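Local coordinates for uncharacterized protein (Parabacteroides distasonis, PDB 4Q34) that is probably an esterase of the alpha/beta hydrolase family, inferred to cleave ester bonds in a substrate that is not known, at residues A194-P200 / P241-G247. Sequence-based numbering, arbitrary orientation.
Sequences AIASYEP and PIVIYYG
E199 reaches past the end of strand 194-198 to G247, which follows the neighbouring parallel strand 242-246. E199 CB sits by Y246 CE1, CG touches both Y245 O and Y246 CD1, and E199 CD lies 3.7 Å from Y246 CD1, the carboxylate turned 41° from the ring. A bend at chi2 (-136°) carries E199 OE2 to G247 N, 2.7 Å away, which it meets with its anti lone pair. E199 OE1 turns to R117 in a salt bridge and to H298 ND1 in a hydrogen bond. E199 CA lies over the face of the Y246 ring, and Y246 OH donates to P200 O at 2.8 Å. Five backbone hydrogen bonds join the two strands, the first from I195 N to P241 O and the last from E199 N to Y245 O (2.7 Å). On the A196 and V243 face, Y198 and Y245 point the same way, their rings nearly parallel but slid apart, with Y198 CE1 3.4 Å from Y245 CD2. E199 follows strand 192-198, next to strand 170-175, and its bond to H298 is consistent with, but does not prove, the acid-histidine pair of an alpha/beta-hydrolase catalytic triad; bonds at both carboxylate oxygens hold the group's rotation and so the oxygen turned to H298.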
loop_
_atom_site.group_PDB
_atom_site.type_symbol
_atom_site.label_atom_id
_atom_site.label_comp_id
_atom_site.label_asym_id
_atom_site.label_seq_id
_atom_site.Cartn_x
_atom_site.Cartn_y
_atom_site.Cartn_z
ATOM N N ALA A 194 -22.155 -3.689 -12.404
ATOM C CA ALA A 194 -21.918 -5.126 -12.602
ATOM C C ALA A 194 -20.901 -5.564 -11.595
ATOM O O ALA A 194 -20.103 -4.762 -11.084
ATOM C CB ALA A 194 -21.442 -5.460 -14.020
ATOM N N ILE A 195 -20.919 -6.856 -11.322
ATOM C CA ILE A 195 -19.968 -7.446 -10.380
ATOM C C ILE A 195 -19.425 -8.728 -10.995
ATOM O O ILE A 195 -20.230 -9.567 -11.406
ATOM C CB ILE A 195 -20.610 -7.816 -9.036
ATOM C CG1 ILE A 195 -21.203 -6.604 -8.336
ATOM C CG2 ILE A 195 -19.586 -8.493 -8.134
ATOM C CD1 ILE A 195 -22.081 -6.933 -7.146
ATOM N N ALA A 196 -18.095 -8.835 -11.037
ATOM C CA ALA A 196 -17.402 -10.083 -11.344
ATOM C C ALA A 196 -16.668 -10.516 -10.091
ATOM O O ALA A 196 -15.869 -9.740 -9.541
ATOM C CB ALA A 196 -16.402 -9.905 -12.479
ATOM N N SER A 197 -16.860 -11.759 -9.686
ATOM C CA SER A 197 -16.234 -12.257 -8.477
ATOM C C SER A 197 -15.459 -13.538 -8.711
ATOM O O SER A 197 -16.010 -14.521 -9.275
ATOM C CB SER A 197 -17.280 -12.455 -7.368
ATOM O OG SER A 197 -16.657 -12.715 -6.120
ATOM N N TYR A 198 -14.203 -13.536 -8.255
ATOM C CA TYR A 198 -13.357 -14.713 -8.310
ATOM C C TYR A 198 -13.452 -15.476 -6.986
ATOM O O TYR A 198 -13.157 -14.907 -5.912
ATOM C CB TYR A 198 -11.881 -14.367 -8.607
ATOM C CG TYR A 198 -11.732 -13.867 -10.011
ATOM C CD1 TYR A 198 -11.553 -14.745 -11.073
ATOM C CD2 TYR A 198 -11.903 -12.546 -10.277
ATOM C CE1 TYR A 198 -11.520 -14.295 -12.375
ATOM C CE2 TYR A 198 -11.866 -12.054 -11.558
ATOM C CZ TYR A 198 -11.661 -12.940 -12.624
ATOM O OH TYR A 198 -11.642 -12.490 -13.928
ATOM N N GLU A 199 -13.921 -16.715 -7.056
ATOM C CA GLU A 199 -14.005 -17.590 -5.884
ATOM C C GLU A 199 -14.545 -16.894 -4.629
ATOM O O GLU A 199 -13.896 -16.895 -3.589
ATOM C CB GLU A 199 -12.656 -18.242 -5.568
ATOM C CG GLU A 199 -12.148 -19.062 -6.749
ATOM C CD GLU A 199 -11.587 -20.420 -6.394
ATOM O OE1 GLU A 199 -11.247 -20.653 -5.211
ATOM O OE2 GLU A 199 -11.446 -21.275 -7.323
ATOM N N PRO A 200 -15.750 -16.318 -4.721
ATOM C CA PRO A 200 -16.356 -15.735 -3.534
ATOM C C PRO A 200 -16.567 -16.755 -2.418
ATOM O O PRO A 200 -16.745 -17.938 -2.645
ATOM C CB PRO A 200 -17.708 -15.187 -4.038
ATOM C CG PRO A 200 -17.989 -15.959 -5.272
ATOM C CD PRO A 200 -16.636 -16.239 -5.877
ATOM N N PRO A 241 -25.789 -7.262 -13.945
ATOM C CA PRO A 241 -25.144 -8.522 -14.301
ATOM C C PRO A 241 -24.055 -8.941 -13.333
ATOM O O PRO A 241 -23.259 -8.118 -12.862
ATOM C CB PRO A 241 -24.505 -8.256 -15.683
ATOM C CG PRO A 241 -24.750 -6.853 -15.991
ATOM C CD PRO A 241 -25.513 -6.166 -14.891
ATOM N N ILE A 242 -24.037 -10.240 -13.006
ATOM C CA ILE A 242 -23.045 -10.794 -12.120
ATOM C C ILE A 242 -22.422 -12.037 -12.758
ATOM O O ILE A 242 -23.139 -12.843 -13.343
ATOM C CB ILE A 242 -23.685 -11.180 -10.776
ATOM C CG1 ILE A 242 -24.254 -9.940 -10.085
ATOM C CG2 ILE A 242 -22.694 -11.886 -9.871
ATOM C CD1 ILE A 242 -25.080 -10.208 -8.843
ATOM N N VAL A 243 -21.093 -12.116 -12.687
ATOM C CA VAL A 243 -20.364 -13.335 -13.092
ATOM C C VAL A 243 -19.493 -13.799 -11.911
ATOM O O VAL A 243 -18.923 -13.011 -11.200
ATOM C CB VAL A 243 -19.576 -13.157 -14.434
ATOM C CG1 VAL A 243 -18.427 -12.154 -14.279
ATOM C CG2 VAL A 243 -18.994 -14.484 -14.915
ATOM N N ILE A 244 -19.403 -15.112 -11.746
ATOM C CA ILE A 244 -18.655 -15.744 -10.675
ATOM C C ILE A 244 -17.758 -16.802 -11.306
ATOM O O ILE A 244 -18.256 -17.593 -12.106
ATOM C CB ILE A 244 -19.624 -16.375 -9.676
ATOM C CG1 ILE A 244 -20.382 -15.264 -8.923
ATOM C CG2 ILE A 244 -18.886 -17.232 -8.657
ATOM C CD1 ILE A 244 -21.672 -15.750 -8.312
ATOM N N TYR A 245 -16.455 -16.788 -10.961
ATOM C CA TYR A 245 -15.477 -17.756 -11.485
ATOM C C TYR A 245 -14.902 -18.628 -10.375
ATOM O O TYR A 245 -14.549 -18.130 -9.306
ATOM C CB TYR A 245 -14.311 -17.063 -12.210
ATOM C CG TYR A 245 -14.701 -16.180 -13.355
ATOM C CD1 TYR A 245 -14.934 -16.696 -14.615
ATOM C CD2 TYR A 245 -14.826 -14.805 -13.178
ATOM C CE1 TYR A 245 -15.311 -15.883 -15.684
ATOM C CE2 TYR A 245 -15.160 -13.981 -14.242
ATOM C CZ TYR A 245 -15.422 -14.528 -15.489
ATOM O OH TYR A 245 -15.752 -13.682 -16.532
ATOM N N TYR A 246 -14.822 -19.939 -10.618
ATOM C CA TYR A 246 -14.104 -20.861 -9.759
ATOM C C TYR A 246 -13.069 -21.619 -10.565
ATOM O O TYR A 246 -13.320 -22.043 -11.704
ATOM C CB TYR A 246 -15.042 -21.875 -9.023
ATOM C CG TYR A 246 -15.790 -21.250 -7.876
ATOM C CD1 TYR A 246 -15.242 -21.202 -6.609
ATOM C CD2 TYR A 246 -17.031 -20.671 -8.071
ATOM C CE1 TYR A 246 -15.915 -20.569 -5.560
ATOM C CE2 TYR A 246 -17.705 -20.030 -7.024
ATOM C CZ TYR A 246 -17.148 -19.980 -5.798
ATOM O OH TYR A 246 -17.821 -19.343 -4.772
ATOM N N GLY A 247 -11.922 -21.839 -9.948
ATOM C CA GLY A 247 -10.850 -22.615 -10.566
ATOM C C GLY A 247 -10.964 -24.130 -10.393
ATOM O O GLY A 247 -12.062 -24.690 -10.263
#